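Local coordinates for protein ubiquitin (PDB 4WWM) that is a ubiquitin-related modifier of the Urm1 family, probably attached to other proteins as a tag that links them to the archaeal proteasome pathway, at residues 19-24 and 30-35. Sequence-based numbering, arbitrary orientation. Where two conformers were deposited one is given.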
ATOM      1  N   ILE A  19      -3.429  -7.210  -6.202  1.00 17.72           N
ATOM      2  CA  ILE A  19      -3.725  -6.427  -7.390  1.00 18.97           C
ATOM      3  C   ILE A  19      -2.436  -5.801  -7.913  1.00 17.57           C
ATOM      4  O   ILE A  19      -1.554  -5.441  -7.131  1.00 18.89           O
ATOM      5  CB  ILE A  19      -4.780  -5.332  -7.083  1.00 15.70           C
ATOM      6  CG1 ILE A  19      -5.351  -4.742  -8.375  1.00 16.72           C
ATOM      7  CG2 ILE A  19      -4.188  -4.240  -6.193  1.00 15.32           C
ATOM      8  CD1 ILE A  19      -6.543  -3.823  -8.143  1.00 16.61           C
ATOM      9  N   TYR A  20      -2.313  -5.709  -9.233  1.00 15.42           N
ATOM     10  CA  TYR A  20      -1.186  -5.019  -9.848  0.57 15.97           C
ATOM     11  C   TYR A  20      -1.570  -3.581 -10.181  1.00 16.80           C
ATOM     12  O   TYR A  20      -2.713  -3.308 -10.550  1.00 13.84           O
ATOM     13  CB  TYR A  20      -0.730  -5.744 -11.115  0.57 16.38           C
ATOM     14  CG  TYR A  20       0.017  -7.036 -10.871  0.57 16.53           C
ATOM     15  CD1 TYR A  20      -0.663  -8.233 -10.689  0.57 16.46           C
ATOM     16  CD2 TYR A  20       1.406  -7.061 -10.849  0.57 16.70           C
ATOM     17  CE1 TYR A  20       0.019  -9.414 -10.478  0.57 17.75           C
ATOM     18  CE2 TYR A  20       2.094  -8.237 -10.639  0.57 18.30           C
ATOM     19  CZ  TYR A  20       1.397  -9.410 -10.455  0.57 19.38           C
ATOM     20  OH  TYR A  20       2.088 -10.581 -10.246  0.57 22.00           O
ATOM     21  N   VAL A  21      -0.610  -2.671 -10.045  1.00 21.38           N
ATOM     22  CA  VAL A  21      -0.808  -1.261 -10.372  1.00 25.57           C
ATOM     23  C   VAL A  21       0.407  -0.770 -11.156  1.00 25.97           C
ATOM     24  O   VAL A  21       1.525  -1.223 -10.912  1.00 26.73           O
ATOM     25  CB  VAL A  21      -1.002  -0.399  -9.107  1.00 31.36           C
ATOM     26  CG1 VAL A  21      -2.265  -0.826  -8.357  1.00 50.22           C
ATOM     27  CG2 VAL A  21       0.230  -0.485  -8.200  1.00 23.45           C
ATOM     28  N   ASN A  22       0.201   0.146 -12.094  1.00 26.02           N
ATOM     29  CA  ASN A  22       1.297   0.587 -12.953  1.00 31.11           C
ATOM     30  C   ASN A  22       2.161   1.682 -12.318  1.00 30.67           C
ATOM     31  O   ASN A  22       3.227   2.017 -12.831  1.00 32.68           O
ATOM     32  CB  ASN A  22       0.751   1.072 -14.299  1.00 35.08           C
ATOM     33  CG  ASN A  22      -0.160   2.282 -14.168  1.00 44.79           C
ATOM     34  OD1 ASN A  22      -0.319   2.850 -13.086  1.00 37.66           O
ATOM     35  ND2 ASN A  22      -0.761   2.686 -15.283  1.00 49.59           N
ATOM     36  N   ASP A  23       1.702   2.226 -11.197  1.00 25.89           N
ATOM     37  CA  ASP A  23       2.363   3.363 -10.561  1.00 25.52           C
ATOM     38  C   ASP A  23       3.753   3.016 -10.029  1.00 21.55           C
ATOM     39  O   ASP A  23       3.955   1.953  -9.442  1.00 20.13           O
ATOM     40  CB  ASP A  23       1.489   3.892  -9.421  1.00 30.46           C
ATOM     41  CG  ASP A  23       0.171   4.461  -9.912  1.00 37.87           C
ATOM     42  OD1 ASP A  23       0.127   5.665 -10.242  1.00 52.29           O
ATOM     43  OD2 ASP A  23      -0.820   3.702  -9.967  1.00 39.70           O
ATOM     44  N   ARG A  24       4.709   3.921 -10.237  1.00 22.46           N
ATOM     45  CA  ARG A  24       6.070   3.741  -9.733  1.00 21.95           C
ATOM     46  C   ARG A  24       6.345   4.642  -8.526  1.00 20.83           C
ATOM     47  O   ARG A  24       7.451   4.651  -7.986  1.00 20.70           O
ATOM     48  CB  ARG A  24       7.085   4.017 -10.843  1.00 24.50           C
ATOM     49  CG  ARG A  24       6.913   3.121 -12.063  1.00 27.13           C
ATOM     50  CD  ARG A  24       8.008   3.361 -13.082  1.00 33.75           C
ATOM     51  NE  ARG A  24       9.309   2.909 -12.601  1.00 38.80           N
ATOM     52  CZ  ARG A  24      10.457   3.113 -13.241  1.00 42.65           C
ATOM     53  NH1 ARG A  24      10.474   3.769 -14.395  1.00 45.33           N
ATOM     54  NH2 ARG A  24      11.593   2.665 -12.722  1.00 42.31           N
ATOM     55  N   LEU A  30      -0.857   3.946  -3.427  1.00 17.15           N
ATOM     56  CA  LEU A  30      -1.807   3.921  -2.322  1.00 12.32           C
ATOM     57  C   LEU A  30      -3.078   4.692  -2.657  1.00 12.93           C
ATOM     58  O   LEU A  30      -4.171   4.275  -2.280  1.00 15.56           O
ATOM     59  CB  LEU A  30      -1.163   4.490  -1.055  1.00 11.86           C
ATOM     60  CG  LEU A  30       0.103   3.768  -0.585  1.00 11.75           C
ATOM     61  CD1 LEU A  30       0.702   4.462   0.629  1.00 16.19           C
ATOM     62  CD2 LEU A  30      -0.169   2.303  -0.280  1.00 15.27           C
ATOM     63  N   VAL A  31      -2.940   5.807  -3.366  1.00 19.71           N
ATOM     64  CA  VAL A  31      -4.101   6.607  -3.742  1.00 15.17           C
ATOM     65  C   VAL A  31      -4.983   5.839  -4.726  1.00 19.77           C
ATOM     66  O   VAL A  31      -6.209   5.919  -4.655  1.00 16.39           O
ATOM     67  CB  VAL A  31      -3.685   7.964  -4.356  1.00 16.72           C
ATOM     68  CG1 VAL A  31      -4.869   8.655  -5.034  1.00 19.77           C
ATOM     69  CG2 VAL A  31      -3.107   8.873  -3.283  1.00 16.75           C
ATOM     70  N   LYS A  32      -4.364   5.096  -5.641  1.00 20.26           N
ATOM     71  CA  LYS A  32      -5.124   4.312  -6.610  1.00 18.70           C
ATOM     72  C   LYS A  32      -5.876   3.175  -5.922  1.00 21.87           C
ATOM     73  O   LYS A  32      -7.011   2.868  -6.278  1.00 20.28           O
ATOM     74  CB  LYS A  32      -4.207   3.745  -7.697  1.00 21.89           C
ATOM     75  CG  LYS A  32      -4.935   2.845  -8.698  1.00 41.96           C
ATOM     76  CD  LYS A  32      -4.067   2.484  -9.896  1.00 33.60           C
ATOM     77  CE  LYS A  32      -3.845   3.677 -10.813  1.00 36.74           C
ATOM     78  NZ  LYS A  32      -2.976   3.338 -11.976  1.00 38.36           N
ATOM     79  N   ILE A  33      -5.230   2.555  -4.941  1.00 20.76           N
ATOM     80  CA  ILE A  33      -5.844   1.489  -4.163  1.00 19.98           C
ATOM     81  C   ILE A  33      -6.962   2.042  -3.277  1.00 19.96           C
ATOM     82  O   ILE A  33      -8.052   1.467  -3.198  1.00 20.03           O
ATOM     83  CB  ILE A  33      -4.786   0.770  -3.285  1.00 26.33           C
ATOM     84  CG1 ILE A  33      -3.754   0.051  -4.160  1.00 26.60           C
ATOM     85  CG2 ILE A  33      -5.432  -0.221  -2.325  1.00 31.69           C
ATOM     86  CD1 ILE A  33      -4.319  -1.044  -5.048  1.00 24.24           C
ATOM     87  N   ASP A  34      -6.685   3.169  -2.627  1.00 25.54           N
ATOM     88  CA  ASP A  34      -7.550   3.708  -1.581  1.00 28.20           C
ATOM     89  C   ASP A  34      -8.500   4.786  -2.104  1.00 32.24           C
ATOM     90  O   ASP A  34      -9.126   5.506  -1.321  1.00 33.96           O
ATOM     91  CB  ASP A  34      -6.685   4.286  -0.459  1.00 22.79           C
ATOM     92  CG  ASP A  34      -7.424   4.398   0.859  1.00 22.73           C
ATOM     93  OD1 ASP A  34      -8.182   3.470   1.204  1.00 24.82           O
ATOM     94  OD2 ASP A  34      -7.227   5.412   1.560  1.00 26.19           O
ATOM     95  N   SER A  35      -8.608   4.872  -3.428  1.00 27.23           N
ATOM     96  CA  SER A  35      -9.245   6.002  -4.108  1.00 50.09           C
ATOM     97  C   SER A  35     -10.563   6.467  -3.482  1.00 45.44           C
ATOM     98  O   SER A  35     -10.623   7.544  -2.891  1.00 41.00           O
ATOM     99  CB  SER A  35      -9.484   5.644  -5.578  1.00 56.19           C
ATOM    100  OG  SER A  35      -9.984   6.755  -6.299  1.00 44.40           O
TER
HETATM  101  O   HOH W   1      -2.656   0.643 -12.617  1.00 23.42           O
HETATM  102  O   HOH W   2      -2.996   5.078 -14.054  1.00 52.75           O
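K32 NZ is gripped by four groups where the last turn of helix 26-33 faces the loop that follows strand 18-20. It gives a hydrogen bond to D23 OD2 at 3.0 Å, part of a salt bridge. The ammonium sits on the syn side of that oxygen, 29° out of the carboxylate plane. N22 OD1 lies 2.9 Å from K32 NZ, but this hydrogen bond is weak. Two waters accept from K32 NZ as well. One of them also accepts a hydrogen bond from N22 N, at 2.9 Å, and so bridges the loop and the lysine. K32 CG lies anti to the backbone N (chi1 177°), and the chain bends at chi3 (-71°), which brings the amine to the loop. Its CD passes V21 CG1 on the way. With an alanine in place of D23, the K32 ammonium would probably lose its charged mate and be held by the weak hydrogen bond to N22 OD1 and by water.

Beneath this polar edge the packing is apolar and joins helix to edge strand in a ubiquitin-like beta-grasp fold. I33 CD1 meets V21 CG1 at 3.9 Å and presses on I19 CG2 at 3.4 Å, a tight approach. V4 of strand 3-6 and F14 of helix 10-14 continue this core. The ion pair is hydrated and so probably screened by solvent, while V21 and I33 below it are buried.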